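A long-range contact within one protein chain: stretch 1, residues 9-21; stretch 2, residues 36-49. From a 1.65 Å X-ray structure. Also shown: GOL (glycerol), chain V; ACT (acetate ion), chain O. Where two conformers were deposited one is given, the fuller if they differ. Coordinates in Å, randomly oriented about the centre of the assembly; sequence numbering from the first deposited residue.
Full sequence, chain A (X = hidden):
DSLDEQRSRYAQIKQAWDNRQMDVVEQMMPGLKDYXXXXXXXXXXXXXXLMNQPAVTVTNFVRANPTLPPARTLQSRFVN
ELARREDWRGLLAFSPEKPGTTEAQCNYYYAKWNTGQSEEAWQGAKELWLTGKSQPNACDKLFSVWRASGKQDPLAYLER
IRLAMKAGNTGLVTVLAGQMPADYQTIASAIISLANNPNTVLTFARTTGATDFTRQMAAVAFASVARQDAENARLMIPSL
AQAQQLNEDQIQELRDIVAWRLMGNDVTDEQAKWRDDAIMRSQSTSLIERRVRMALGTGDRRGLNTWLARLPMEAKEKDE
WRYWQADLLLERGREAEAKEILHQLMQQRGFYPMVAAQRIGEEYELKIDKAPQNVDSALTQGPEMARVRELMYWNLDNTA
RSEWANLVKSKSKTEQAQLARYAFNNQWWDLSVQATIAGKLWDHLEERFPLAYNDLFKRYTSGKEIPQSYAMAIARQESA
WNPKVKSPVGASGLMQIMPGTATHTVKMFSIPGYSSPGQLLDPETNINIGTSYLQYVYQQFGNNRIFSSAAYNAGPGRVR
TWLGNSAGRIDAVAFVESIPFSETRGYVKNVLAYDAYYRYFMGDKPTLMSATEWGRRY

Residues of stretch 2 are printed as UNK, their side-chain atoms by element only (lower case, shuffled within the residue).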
# COMPACT_ATOMS: atom_id res chain seq x y z
N ARG A 9 18.77 21.49 25.89
CA ARG A 9 18.18 22.79 25.53
C ARG A 9 17.12 22.62 24.44
O ARG A 9 16.11 23.32 24.45
CB ARG A 9 19.24 23.80 25.09
CG ARG A 9 20.24 24.14 26.21
CD ARG A 9 20.92 25.48 25.97
NE ARG A 9 21.57 25.61 24.67
CZ ARG A 9 22.74 25.05 24.36
NH1 ARG A 9 23.33 24.22 25.21
NH2 ARG A 9 23.26 25.25 23.16
N TYR A 10 17.32 21.65 23.55
CA TYR A 10 16.36 21.39 22.47
C TYR A 10 15.03 20.91 23.05
O TYR A 10 13.96 21.41 22.69
CB TYR A 10 16.92 20.36 21.47
CG TYR A 10 16.06 20.19 20.24
CD1 TYR A 10 16.00 21.19 19.27
CD2 TYR A 10 15.32 19.02 20.04
CE1 TYR A 10 15.21 21.03 18.13
CE2 TYR A 10 14.52 18.86 18.90
CZ TYR A 10 14.48 19.87 17.95
OH TYR A 10 13.68 19.73 16.83
N ALA A 11 15.09 19.91 23.92
CA ALA A 11 13.87 19.39 24.55
C ALA A 11 13.20 20.51 25.37
O ALA A 11 11.97 20.66 25.35
CB ALA A 11 14.20 18.21 25.45
N GLN A 12 14.00 21.33 26.03
CA GLN A 12 13.48 22.41 26.86
C GLN A 12 12.81 23.53 26.06
O GLN A 12 11.75 24.04 26.47
CB GLN A 12 14.57 22.92 27.81
CG GLN A 12 14.93 21.86 28.87
CD GLN A 12 16.36 21.95 29.39
OE1 GLN A 12 17.16 22.78 28.94
NE2 GLN A 12 16.69 21.08 30.35
N ILE A 13 13.38 23.88 24.91
CA ILE A 13 12.79 24.95 24.11
C ILE A 13 11.45 24.48 23.52
O ILE A 13 10.51 25.26 23.41
CB ILE A 13 13.75 25.50 23.03
CG1 ILE A 13 13.29 26.88 22.55
CG2 ILE A 13 13.87 24.54 21.84
CD1 ILE A 13 14.25 27.54 21.57
N LYS A 14 11.35 23.19 23.18
CA LYS A 14 10.11 22.64 22.63
C LYS A 14 9.03 22.62 23.71
O LYS A 14 7.87 22.90 23.44
CB LYS A 14 10.35 21.23 22.09
CG LYS A 14 11.06 21.23 20.76
CD LYS A 14 11.54 19.83 20.38
CE LYS A 14 10.38 18.86 20.18
NZ LYS A 14 10.88 17.53 19.69
N GLN A 15 9.42 22.30 24.94
CA GLN A 15 8.49 22.28 26.06
C GLN A 15 7.94 23.71 26.27
O GLN A 15 6.74 23.89 26.45
CB GLN A 15 9.20 21.79 27.32
CG GLN A 15 8.36 21.78 28.59
CD GLN A 15 9.17 21.30 29.81
OE1 GLN A 15 10.24 21.83 30.11
NE2 GLN A 15 8.66 20.28 30.49
N ALA A 16 8.83 24.70 26.24
CA ALA A 16 8.42 26.10 26.41
C ALA A 16 7.49 26.54 25.27
O ALA A 16 6.45 27.16 25.51
CB ALA A 16 9.65 27.02 26.47
N TRP A 17 7.88 26.21 24.04
CA TRP A 17 7.12 26.57 22.84
C TRP A 17 5.72 25.94 22.87
O TRP A 17 4.74 26.61 22.54
CB TRP A 17 7.89 26.09 21.61
CG TRP A 17 7.72 26.91 20.36
CD1 TRP A 17 6.56 27.45 19.86
CD2 TRP A 17 8.74 27.21 19.40
NE1 TRP A 17 6.81 28.04 18.64
CE2 TRP A 17 8.14 27.91 18.34
CE3 TRP A 17 10.12 26.93 19.34
CZ2 TRP A 17 8.86 28.35 17.22
CZ3 TRP A 17 10.84 27.36 18.23
CH2 TRP A 17 10.21 28.06 17.18
N ASP A 18 5.62 24.70 23.34
CA ASP A 18 4.33 24.01 23.42
C ASP A 18 3.39 24.73 24.40
O ASP A 18 2.17 24.67 24.27
CB ASP A 18 4.52 22.55 23.84
CG ASP A 18 5.06 21.67 22.71
OD1 ASP A 18 5.16 22.12 21.55
OD2 ASP A 18 5.36 20.50 22.99
N ASN A 19 3.98 25.40 25.39
CA ASN A 19 3.22 26.14 26.41
C ASN A 19 3.05 27.62 26.04
O ASN A 19 2.50 28.39 26.82
CB ASN A 19 3.97 26.09 27.75
CG ASN A 19 4.01 24.71 28.35
OD1 ASN A 19 3.15 23.88 28.10
ND2 ASN A 19 5.02 24.47 29.18
N ARG A 20 3.56 28.00 24.87
CA ARG A 20 3.54 29.37 24.36
C ARG A 20 4.29 30.35 25.28
O ARG A 20 3.91 31.52 25.43
CB ARG A 20 2.12 29.87 24.04
CG ARG A 20 1.35 29.04 23.01
CD ARG A 20 2.10 28.84 21.70
NE ARG A 20 2.47 30.08 21.03
CZ ARG A 20 3.13 30.14 19.88
NH1 ARG A 20 3.48 29.03 19.23
NH2 ARG A 20 3.43 31.32 19.35
N GLN A 21 5.34 29.85 25.93
CA GLN A 21 6.18 30.67 26.78
C GLN A 21 7.22 31.22 25.82
O GLN A 21 8.37 30.79 25.79
CB GLN A 21 6.84 29.82 27.87
CG GLN A 21 5.87 29.34 28.92
CD GLN A 21 6.52 28.39 29.90
OE1 GLN A 21 6.58 27.19 29.66
NE2 GLN A 21 7.01 28.93 31.00
N UNK A 36 22.11 20.23 15.26
CA UNK A 36 21.61 19.74 13.96
C UNK A 36 20.15 20.01 13.65
O UNK A 36 19.81 20.26 12.49
c UNK A 36 22.95 19.21 15.92
c UNK A 36 23.20 18.19 14.81
c UNK A 36 21.90 18.24 14.00
N UNK A 37 19.29 19.98 14.67
CA UNK A 37 17.87 20.22 14.43
C UNK A 37 17.42 21.69 14.47
O UNK A 37 16.22 21.97 14.37
c UNK A 37 17.29 17.32 13.83
c UNK A 37 17.29 17.83 15.26
c UNK A 37 17.00 19.34 15.33
c UNK A 37 16.24 17.07 16.07
N UNK A 38 18.36 22.63 14.53
CA UNK A 38 17.99 24.05 14.53
C UNK A 38 17.09 24.41 13.33
O UNK A 38 16.13 25.16 13.49
c UNK A 38 18.92 26.40 14.63
c UNK A 38 18.46 26.99 15.82
c UNK A 38 18.12 28.35 15.86
c UNK A 38 18.24 29.11 14.70
o UNK A 38 17.89 30.45 14.69
c UNK A 38 19.04 27.20 13.50
c UNK A 38 19.25 24.94 14.57
c UNK A 38 18.70 28.55 13.53
N UNK A 39 17.34 23.85 12.12
CA UNK A 39 16.47 24.20 10.98
C UNK A 39 15.00 23.86 11.25
O UNK A 39 14.10 24.52 10.71
c UNK A 39 18.50 23.06 11.66
c UNK A 39 17.04 23.35 9.84
c UNK A 39 18.51 23.31 10.16
N UNK A 40 14.73 22.82 12.04
CA UNK A 40 13.35 22.47 12.39
C UNK A 40 12.72 23.56 13.27
O UNK A 40 11.52 23.83 13.18
c UNK A 40 13.42 19.95 12.09
c UNK A 40 14.68 19.40 11.83
c UNK A 40 14.82 18.31 10.94
o UNK A 40 13.81 16.77 9.41
c UNK A 40 13.27 21.10 13.06
c UNK A 40 13.69 17.80 10.31
c UNK A 40 12.44 18.35 10.55
c UNK A 40 12.31 19.41 11.44
N UNK A 41 13.52 24.16 14.15
CA UNK A 41 13.05 25.25 15.00
C UNK A 41 12.74 26.48 14.12
O UNK A 41 11.76 27.19 14.34
c UNK A 41 13.16 24.27 17.94
c UNK A 41 14.41 24.57 17.11
c UNK A 41 15.55 25.07 18.00
c UNK A 41 14.12 25.62 16.04
N UNK A 42 13.60 26.75 13.14
CA UNK A 42 13.39 27.88 12.25
C UNK A 42 12.11 27.68 11.45
O UNK A 42 11.34 28.61 11.24
c UNK A 42 15.86 28.42 11.89
o UNK A 42 17.38 29.73 10.62
c UNK A 42 14.56 28.02 11.27
c UNK A 42 16.95 28.58 10.85
o UNK A 42 17.38 27.56 10.27
N UNK A 43 11.89 26.43 11.02
CA UNK A 43 10.70 26.10 10.26
C UNK A 43 9.46 26.37 11.11
O UNK A 43 8.48 26.95 10.63
c UNK A 43 8.48 23.49 9.93
c UNK A 43 9.45 24.15 9.17
c UNK A 43 10.74 24.63 9.81
c UNK A 43 7.97 23.98 7.24
c UNK A 43 9.18 24.39 7.82
c UNK A 43 7.27 23.09 9.36
o UNK A 43 5.81 22.94 7.48
c UNK A 43 7.02 23.34 8.02
N UNK A 44 9.52 25.96 12.37
CA UNK A 44 8.39 26.16 13.29
C UNK A 44 8.13 27.66 13.47
O UNK A 44 6.98 28.11 13.44
n UNK A 44 5.37 24.25 19.65
c UNK A 44 7.44 25.47 15.55
c UNK A 44 7.72 24.69 16.85
c UNK A 44 8.67 25.49 14.64
c UNK A 44 6.43 24.04 18.88
n UNK A 44 6.59 24.79 17.79
n UNK A 44 7.32 23.13 19.25
N UNK A 45 9.19 28.44 13.62
CA UNK A 45 9.07 29.89 13.79
C UNK A 45 8.44 30.55 12.55
O UNK A 45 7.52 31.37 12.66
o UNK A 45 12.77 32.50 13.87
n UNK A 45 12.12 32.55 16.01
c UNK A 45 10.46 30.47 14.03
c UNK A 45 11.89 32.38 14.72
c UNK A 45 10.49 31.96 14.33
N UNK A 46 8.93 30.17 11.37
CA UNK A 46 8.41 30.75 10.13
C UNK A 46 6.94 30.42 9.93
O UNK A 46 6.12 31.30 9.65
c UNK A 46 11.60 30.29 7.96
c UNK A 46 8.59 30.68 7.61
c UNK A 46 9.24 30.28 8.92
c UNK A 46 10.66 30.86 9.01
N UNK A 47 6.59 29.15 10.11
CA UNK A 47 5.21 28.70 9.93
C UNK A 47 4.23 29.17 10.99
O UNK A 47 3.02 29.17 10.75
o UNK A 47 5.73 26.47 10.82
c UNK A 47 5.75 26.77 8.43
c UNK A 47 5.10 27.17 9.74
N UNK A 48 4.75 29.54 12.16
CA UNK A 48 3.91 30.05 13.25
C UNK A 48 3.21 31.35 12.84
O UNK A 48 2.16 31.68 13.38
c UNK A 48 4.78 30.33 14.49
o UNK A 48 5.27 29.41 16.61
o UNK A 48 4.22 28.12 15.20
c UNK A 48 4.75 29.20 15.50
N UNK A 49 3.82 32.09 11.93
CA UNK A 49 3.25 33.36 11.48
C UNK A 49 3.29 33.40 9.96
O UNK A 49 3.56 34.44 9.37
o UNK A 49 4.11 36.89 11.93
c UNK A 49 4.11 34.51 12.06
c UNK A 49 3.41 35.86 12.01
o UNK A 49 2.16 35.89 12.05
C1 GOL V . 8.96 20.53 15.68
O1 GOL V . 8.29 21.64 15.10
C2 GOL V . 9.71 20.94 16.95
O2 GOL V . 8.78 21.40 17.93
C3 GOL V . 10.74 22.03 16.68
O3 GOL V . 11.76 21.59 15.80
C ACT O . 11.16 17.65 15.98
O ACT O . 9.98 17.25 15.97
OXT ACT O . 11.76 17.96 17.03
CH3 ACT O . 11.91 17.75 14.65
O HOH W 1 2.74 26.00 20.43

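Position 36 carries three carbons that close a ring onto its own backbone nitrogen, which makes it Pro36; it stands clear of stretch 1. Position 37 has four carbons, forked at the second, and its CB lies 3.7 Å from Tyr10 OH: Leu37, at the N-cap position and pointing toward the partner helix. Position 38 bears one carbon and a six-carbon ring with an oxygen, directed away from stretch 1, so Tyr38. Position 39 again closes three carbons onto the backbone nitrogen: Pro39, in the first turn, where a nitrogen without a hydrogen costs the helix no bond.

Position 40 repeats the oxygen-bearing ring. Its CB points toward stretch 1, 4.0 Å from Tyr10 OH, but the ring leads away and takes the acetate methyl over one face. This is Tyr40. Position 41 shows four carbons forked at the second, with the fork packed among Tyr10, Ile13 and Trp17: Leu41, whose CG is 3.8 Å from Tyr10 CE1 and whose CD2 is 4.0 Å from Ile13 CG2 and 3.9 Å from Trp17 CZ3. One buried leucine thus serves three residues spaced along the facing helix.

Position 42 has three carbons, the third holding two oxygens, and points away: Glu42. Position 43, a ring of six carbons bearing an oxygen, does not reach stretch 1 either: Tyr43. Position 44 is a long chain of three carbons and a nitrogen, then a carbon carrying two more nitrogens, laid across the Trp17 ring. It is Arg44, extended with chi1 to chi3 all t. Its guanidinium stacks flat on the indole, centres 3.7 Å apart and planes at 21°, and NH2 reaches Asp18 OD1 at 2.9 Å in a salt bridge.

Position 45 has three carbons, the third with one oxygen and one nitrogen. Such a group could be an acid by shape, but the nitrogen makes it Gln45; its CB sits 4.0 Å from Trp17 CH2. Position 46 has four carbons forked at the first, one arm two carbons long, facing away: Ile46. Position 47, one carbon carrying an oxygen and a carbon, is Thr47, whose OG1 bonds back to Tyr43 O at 2.8 Å. Position 48 has two carbons, the second with two oxygens, one of them beside the indole nitrogen: Asp48, whose OD2 accepts from Trp17 NE1 at 2.9 Å and from Arg20 NH1 at 3.2 Å. Position 49 has the same atoms but lies out of reach: Asp49.

The two helices run nearly parallel, at 13°, with axes 11.9 Å apart at closest, a spacing filled by large side chains. Trp17 is the knob, seated among Leu41, Arg44, Gln45 and Asp48. Apolar packing gives way along the helices to a polar end, where Arg44 covers a face of the indole and Asp48 meets its edge. Each charge there has a partner: Asp18 for Arg44, Arg20 for Asp48.

Stretch 2, residues 36-49: PLYPYLEYRQITDD
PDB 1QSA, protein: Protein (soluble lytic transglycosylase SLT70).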